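Local atomic coordinates of francisella virulence factor (Francisella novicida, PDB entry 5EVF), a protein that is of unknown biochemical function but is a conserved virulence factor of Francisella. Residues K54-Q57 and K58-D61; I68-A71 and A72-G75. All coordinates share one frame; numbering follows the deposited sequence.

Contact 1: residues K54-Q57 and K58-D61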
ATOM      1  N   LYS A  54       2.664  -5.012  18.711  1.00 27.00           N
ATOM      2  CA  LYS A  54       2.885  -3.724  19.342  1.00 34.02           C
ATOM      3  C   LYS A  54       3.793  -2.825  18.523  1.00 29.27           C
ATOM      4  O   LYS A  54       3.862  -1.623  18.798  1.00 35.04           O
ATOM      5  CB  LYS A  54       3.486  -3.909  20.745  1.00 32.81           C
ATOM      6  CG  LYS A  54       2.797  -4.960  21.611  1.00 42.29           C
ATOM      7  CD  LYS A  54       3.746  -5.453  22.705  1.00 50.37           C
ATOM      8  CE  LYS A  54       3.572  -6.937  22.998  1.00 52.74           C
ATOM      9  NZ  LYS A  54       2.493  -7.209  23.991  1.00 54.42           N
ATOM     10  N   ASP A  55       4.481  -3.371  17.524  1.00 29.67           N
ATOM     11  CA  ASP A  55       5.403  -2.618  16.683  1.00 27.13           C
ATOM     12  C   ASP A  55       4.645  -2.222  15.422  1.00 19.97           C
ATOM     13  O   ASP A  55       4.561  -2.995  14.465  1.00 23.24           O
ATOM     14  CB  ASP A  55       6.637  -3.451  16.356  1.00 34.97           C
ATOM     15  CG  ASP A  55       7.719  -2.655  15.659  1.00 36.93           C
ATOM     16  OD1 ASP A  55       7.410  -1.641  14.995  1.00 31.03           O
ATOM     17  OD2 ASP A  55       8.896  -3.051  15.775  1.00 35.98           O
ATOM     18  N   PHE A  56       4.099  -1.012  15.415  1.00 25.58           N
ATOM     19  CA  PHE A  56       3.274  -0.606  14.285  1.00 21.03           C
ATOM     20  C   PHE A  56       4.103  -0.179  13.082  1.00 23.88           C
ATOM     21  O   PHE A  56       3.579  -0.141  11.959  1.00 20.76           O
ATOM     22  CB  PHE A  56       2.301   0.488  14.738  1.00 17.89           C
ATOM     23  CG  PHE A  56       1.156  -0.044  15.569  1.00 18.81           C
ATOM     24  CD1 PHE A  56       1.298  -0.261  16.937  1.00 21.43           C
ATOM     25  CD2 PHE A  56      -0.045  -0.365  14.967  1.00 26.56           C
ATOM     26  CE1 PHE A  56       0.244  -0.775  17.681  1.00 29.59           C
ATOM     27  CE2 PHE A  56      -1.096  -0.869  15.697  1.00 30.75           C
ATOM     28  CZ  PHE A  56      -0.961  -1.074  17.053  1.00 31.70           C
ATOM     29  N   GLN A  57       5.395   0.109  13.270  1.00 20.61           N
ATOM     30  CA  GLN A  57       6.261   0.277  12.110  1.00 22.46           C
ATOM     31  C   GLN A  57       6.338  -1.013  11.305  1.00 22.19           C
ATOM     32  O   GLN A  57       6.369  -0.982  10.068  1.00 21.08           O
ATOM     33  CB  GLN A  57       7.659   0.723  12.537  1.00 30.12           C
ATOM     34  CG  GLN A  57       8.436   1.433  11.423  1.00 40.80           C
ATOM     35  CD  GLN A  57       8.506   2.948  11.630  1.00 53.47           C
ATOM     36  OE1 GLN A  57       8.373   3.438  12.752  1.00 63.66           O
ATOM     37  NE2 GLN A  57       8.707   3.690  10.546  1.00 49.87           N
ATOM     38  N   LYS A  58       6.357  -2.159  11.990  1.00 23.87           N
ATOM     39  CA  LYS A  58       6.394  -3.441  11.296  1.00 21.65           C
ATOM     40  C   LYS A  58       5.116  -3.687  10.519  1.00 16.28           C
ATOM     41  O   LYS A  58       5.161  -4.237   9.412  1.00 18.47           O
ATOM     42  CB  LYS A  58       6.623  -4.584  12.283  1.00 25.55           C
ATOM     43  CG  LYS A  58       8.023  -4.632  12.846  1.00 28.92           C
ATOM     44  CD  LYS A  58       8.155  -5.717  13.902  1.00 32.40           C
ATOM     45  CE  LYS A  58       8.257  -7.097  13.285  1.00 26.88           C
ATOM     46  NZ  LYS A  58       8.738  -8.070  14.314  1.00 26.37           N
ATOM     47  N   LEU A  59       3.968  -3.295  11.077  1.00 17.43           N
ATOM     48  CA  LEU A  59       2.709  -3.448  10.351  1.00 17.59           C
ATOM     49  C   LEU A  59       2.666  -2.539   9.134  1.00 17.30           C
ATOM     50  O   LEU A  59       2.202  -2.941   8.068  1.00 13.63           O
ATOM     51  CB  LEU A  59       1.521  -3.166  11.269  1.00 16.11           C
ATOM     52  CG  LEU A  59       1.265  -4.232  12.341  1.00 22.30           C
ATOM     53  CD1 LEU A  59       0.191  -3.799  13.322  1.00 23.87           C
ATOM     54  CD2 LEU A  59       0.883  -5.562  11.678  1.00 26.90           C
ATOM     55  N   CYS A  60       3.124  -1.298   9.277  1.00 13.78           N
ATOM     56  CA  CYS A  60       3.219  -0.426   8.111  1.00 14.00           C
ATOM     57  C   CYS A  60       4.152  -1.031   7.066  1.00 13.51           C
ATOM     58  O   CYS A  60       3.832  -1.074   5.873  1.00 11.99           O
ATOM     59  CB  CYS A  60       3.695   0.955   8.562  1.00 14.51           C
ATOM     60  SG  CYS A  60       3.881   2.156   7.237  1.00 13.96           S
ATOM     61  N   ASP A  61       5.292  -1.562   7.502  1.00 13.20           N
ATOM     62  CA  ASP A  61       6.207  -2.158   6.532  1.00 13.20           C
ATOM     63  C   ASP A  61       5.596  -3.387   5.860  1.00 13.25           C
ATOM     64  O   ASP A  61       5.782  -3.602   4.655  1.00 12.86           O
ATOM     65  CB  ASP A  61       7.521  -2.532   7.207  1.00 14.68           C
ATOM     66  CG  ASP A  61       8.622  -2.760   6.193  1.00 29.41           C
ATOM     67  OD1 ASP A  61       9.015  -1.771   5.527  1.00 32.79           O
ATOM     68  OD2 ASP A  61       9.062  -3.919   6.033  1.00 39.72           O
TER

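Contact 2: residues I68-A71 and A72-G75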
ATOM      1  N   ILE A  68       3.910  -2.889  -2.698  1.00 10.62           N
ATOM      2  CA  ILE A  68       4.915  -2.809  -3.762  1.00 11.38           C
ATOM      3  C   ILE A  68       4.726  -3.959  -4.732  1.00 13.02           C
ATOM      4  O   ILE A  68       4.707  -3.777  -5.957  1.00 12.40           O
ATOM      5  CB  ILE A  68       6.331  -2.812  -3.163  1.00 12.42           C
ATOM      6  CG1 ILE A  68       6.603  -1.497  -2.444  1.00 11.84           C
ATOM      7  CG2 ILE A  68       7.385  -3.072  -4.247  1.00 14.79           C
ATOM      8  CD1 ILE A  68       7.782  -1.574  -1.500  1.00 12.93           C
ATOM      9  N   LYS A  69       4.568  -5.169  -4.189  1.00 12.01           N
ATOM     10  CA  LYS A  69       4.363  -6.343  -5.021  1.00 13.42           C
ATOM     11  C   LYS A  69       3.110  -6.199  -5.874  1.00 15.17           C
ATOM     12  O   LYS A  69       3.128  -6.494  -7.074  1.00 13.75           O
ATOM     13  CB  LYS A  69       4.282  -7.575  -4.123  1.00 13.49           C
ATOM     14  CG  LYS A  69       4.192  -8.893  -4.846  1.00 18.41           C
ATOM     15  CD  LYS A  69       4.309 -10.014  -3.814  1.00 21.33           C
ATOM     16  CE  LYS A  69       4.260 -11.384  -4.487  1.00 24.71           C
ATOM     17  NZ  LYS A  69       2.880 -11.696  -4.947  1.00 30.31           N
ATOM     18  N   LEU A  70       2.019  -5.700  -5.284  1.00 11.97           N
ATOM     19  CA  LEU A  70       0.769  -5.623  -6.035  1.00 12.71           C
ATOM     20  C   LEU A  70       0.832  -4.525  -7.091  1.00 11.64           C
ATOM     21  O   LEU A  70       0.411  -4.726  -8.234  1.00 14.63           O
ATOM     22  CB  LEU A  70      -0.406  -5.412  -5.069  1.00 17.55           C
ATOM     23  CG  LEU A  70      -1.846  -5.549  -5.550  1.00 23.73           C
ATOM     24  CD1 LEU A  70      -2.104  -6.879  -6.253  1.00 21.47           C
ATOM     25  CD2 LEU A  70      -2.768  -5.410  -4.341  1.00 20.32           C
ATOM     26  N   ALA A  71       1.399  -3.369  -6.745  1.00 11.79           N
ATOM     27  CA  ALA A  71       1.503  -2.304  -7.735  1.00 13.42           C
ATOM     28  C   ALA A  71       2.379  -2.725  -8.906  1.00 13.30           C
ATOM     29  O   ALA A  71       2.051  -2.442 -10.067  1.00 12.35           O
ATOM     30  CB  ALA A  71       2.037  -1.032  -7.080  1.00 11.41           C
ATOM     31  N   ALA A  72       3.474  -3.440  -8.624  1.00 12.95           N
ATOM     32  CA  ALA A  72       4.351  -3.927  -9.689  1.00 14.77           C
ATOM     33  C   ALA A  72       3.633  -4.932 -10.575  1.00 16.31           C
ATOM     34  O   ALA A  72       3.838  -4.964 -11.795  1.00 15.56           O
ATOM     35  CB  ALA A  72       5.596  -4.565  -9.082  1.00 14.89           C
ATOM     36  N   GLN A  73       2.790  -5.774  -9.982  0.51 15.98           N
ATOM     37  CA  GLN A  73       2.033  -6.726 -10.784  0.51 15.57           C
ATOM     38  C   GLN A  73       1.142  -6.017 -11.790  0.51 15.23           C
ATOM     39  O   GLN A  73       0.844  -6.573 -12.854  0.51 18.48           O
ATOM     40  CB  GLN A  73       1.215  -7.639  -9.872  0.51 18.35           C
ATOM     41  CG  GLN A  73       2.054  -8.752  -9.290  0.51 20.30           C
ATOM     42  CD  GLN A  73       1.369  -9.520  -8.185  0.51 27.26           C
ATOM     43  OE1 GLN A  73       1.933 -10.482  -7.655  0.51 31.08           O
ATOM     44  NE2 GLN A  73       0.161  -9.103  -7.817  0.51 26.84           N
ATOM     45  N   HIS A  74       0.726  -4.789 -11.487  1.00 13.63           N
ATOM     46  CA  HIS A  74      -0.124  -4.013 -12.370  1.00 14.49           C
ATOM     47  C   HIS A  74       0.626  -2.935 -13.134  1.00 19.31           C
ATOM     48  O   HIS A  74      -0.008  -2.056 -13.728  1.00 19.05           O
ATOM     49  CB  HIS A  74      -1.278  -3.415 -11.565  1.00 13.28           C
ATOM     50  CG  HIS A  74      -2.168  -4.462 -10.984  1.00 20.41           C
ATOM     51  ND1 HIS A  74      -3.282  -4.934 -11.644  1.00 26.32           N
ATOM     52  CD2 HIS A  74      -2.081  -5.169  -9.835  1.00 19.50           C
ATOM     53  CE1 HIS A  74      -3.852  -5.877 -10.915  1.00 23.99           C
ATOM     54  NE2 HIS A  74      -3.145  -6.038  -9.812  1.00 22.70           N
ATOM     55  N   GLY A  75       1.953  -2.998 -13.156  1.00 15.88           N
ATOM     56  CA  GLY A  75       2.742  -2.181 -14.059  1.00 17.22           C
ATOM     57  C   GLY A  75       3.332  -0.916 -13.482  1.00 18.62           C
ATOM     58  O   GLY A  75       3.877  -0.117 -14.242  1.00 18.21           O
TER

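Contact 1: residues K54-Q57 and K58-D61
Asp55 caps the start of helix 56-73 as its N-cap residue: carboxylate oxygen OD1 accepts from the amide N of Lys58, three residues on, at 3.2 Å. With an N-H...O angle of 149° the bond is somewhat bent, and the N-H meets OD1 from above the carboxylate plane, 63° out of it. A chi1 of -172°, with CG opposite the backbone N, brings the carboxylate to the first turn. The carbonyl O of Asp55 adds weak bonds to the amides of Lys58 and Leu59. One residue later regular helical bonding takes over, with Cys60 N 3.0 Å from Phe56 O and Asp61 N 2.8 Å from Gln57 O. A carboxylate beside the amino end of a helix would also be expected to interact favourably with the helix dipole.

Lys58 meets Asp55 with its aliphatic part. The two side chains cross at about a right angle, and CD of Lys58 lies 3.3 Å from OD2 of Asp55, whereas NZ stays 5.2 Å from that oxygen, so any attraction between the charges acts without a salt bridge. Cys60 ties this turn to strand 78-84 through its disulfide with Cys83. On the inward side of the turn, Phe56 and Leu59 run side by side in the same direction, and both reach Val96 of strand 95-103; Phe56 also touches Tyr85. The apolar touch between Phe56 and Leu59 is made by a single methyl, CD1 of Leu59, set obliquely to the Phe56 ring 3.8 Å from CD2.

Contact 2: residues I68-A71 and A72-G75
Leu70 and His74 meet one helical turn apart, each placed by its first torsion: CG of Leu70 stands opposite its backbone N (chi1 -169°), which carries the end of the side chain toward the following turn, while CG of His74 lies beside its own N (chi1 -64°). The two side chains run side by side and point the same way, with CD1 of Leu70 3.8 Å from NE2 of His74. They lie at the last turn of helix 56-73, which closes in a Schellman motif. Gly75 is the C-prime residue, with a positive phi of 98° that glycine adopts readily; its N donates to Ala72 O at 3.0 Å, and Ala76 N pairs with Ala71 O.

Ordinary helical bonding persists up to Gln73, whose N is 3.0 Å from Lys69 O. His74, the first residue to leave helical backbone angles, is held less straight: its N donates to Leu70 O at 3.3 Å and only weakly to Ala71 O. On the inner side of the turn, Ala71 rests on Ile79 of strand 78-84, and Ala72 packs against Pro23 and Val26.

Gln73 is modelled in two conformers, and its side-chain contacts are provisional, holding for one of them. In that conformer the lysine chain of Lys69, extended until a bend at its last torsion, brings NZ to OE1 of Gln73 in a 3.1 Å hydrogen bond, and NE2 of Gln73 comes 3.5 Å from CD1 of Leu70. The imidazole of His74 stacks with Tyr10 of strand 6-12. The edge of the His74 ring faces Leu70 O: CD2 sits 3.0 Å from that oxygen, which lies in the plane of the ring.

Contacts 1 and 2 lie in series at the two ends of one helix, 56-73, with centres about 21 Å apart and on opposite sides of the chain's centre; their nearest atoms are about 7 Å apart and do not touch. Between strand 42-49 and strand 78-84 in sequence, this helix packs on a five-stranded mixed sheet. Residues 54-61 span its start near the surface, reaching strand 95-103 and joining strand 78-84 through a disulfide. Residues 68-75 span its end, meeting the other part of strand 78-84 and the loop before strand 27-30. The helix is thus capped at its start, closed by a Schellman motif at its end, and tied to the sheet near both ends.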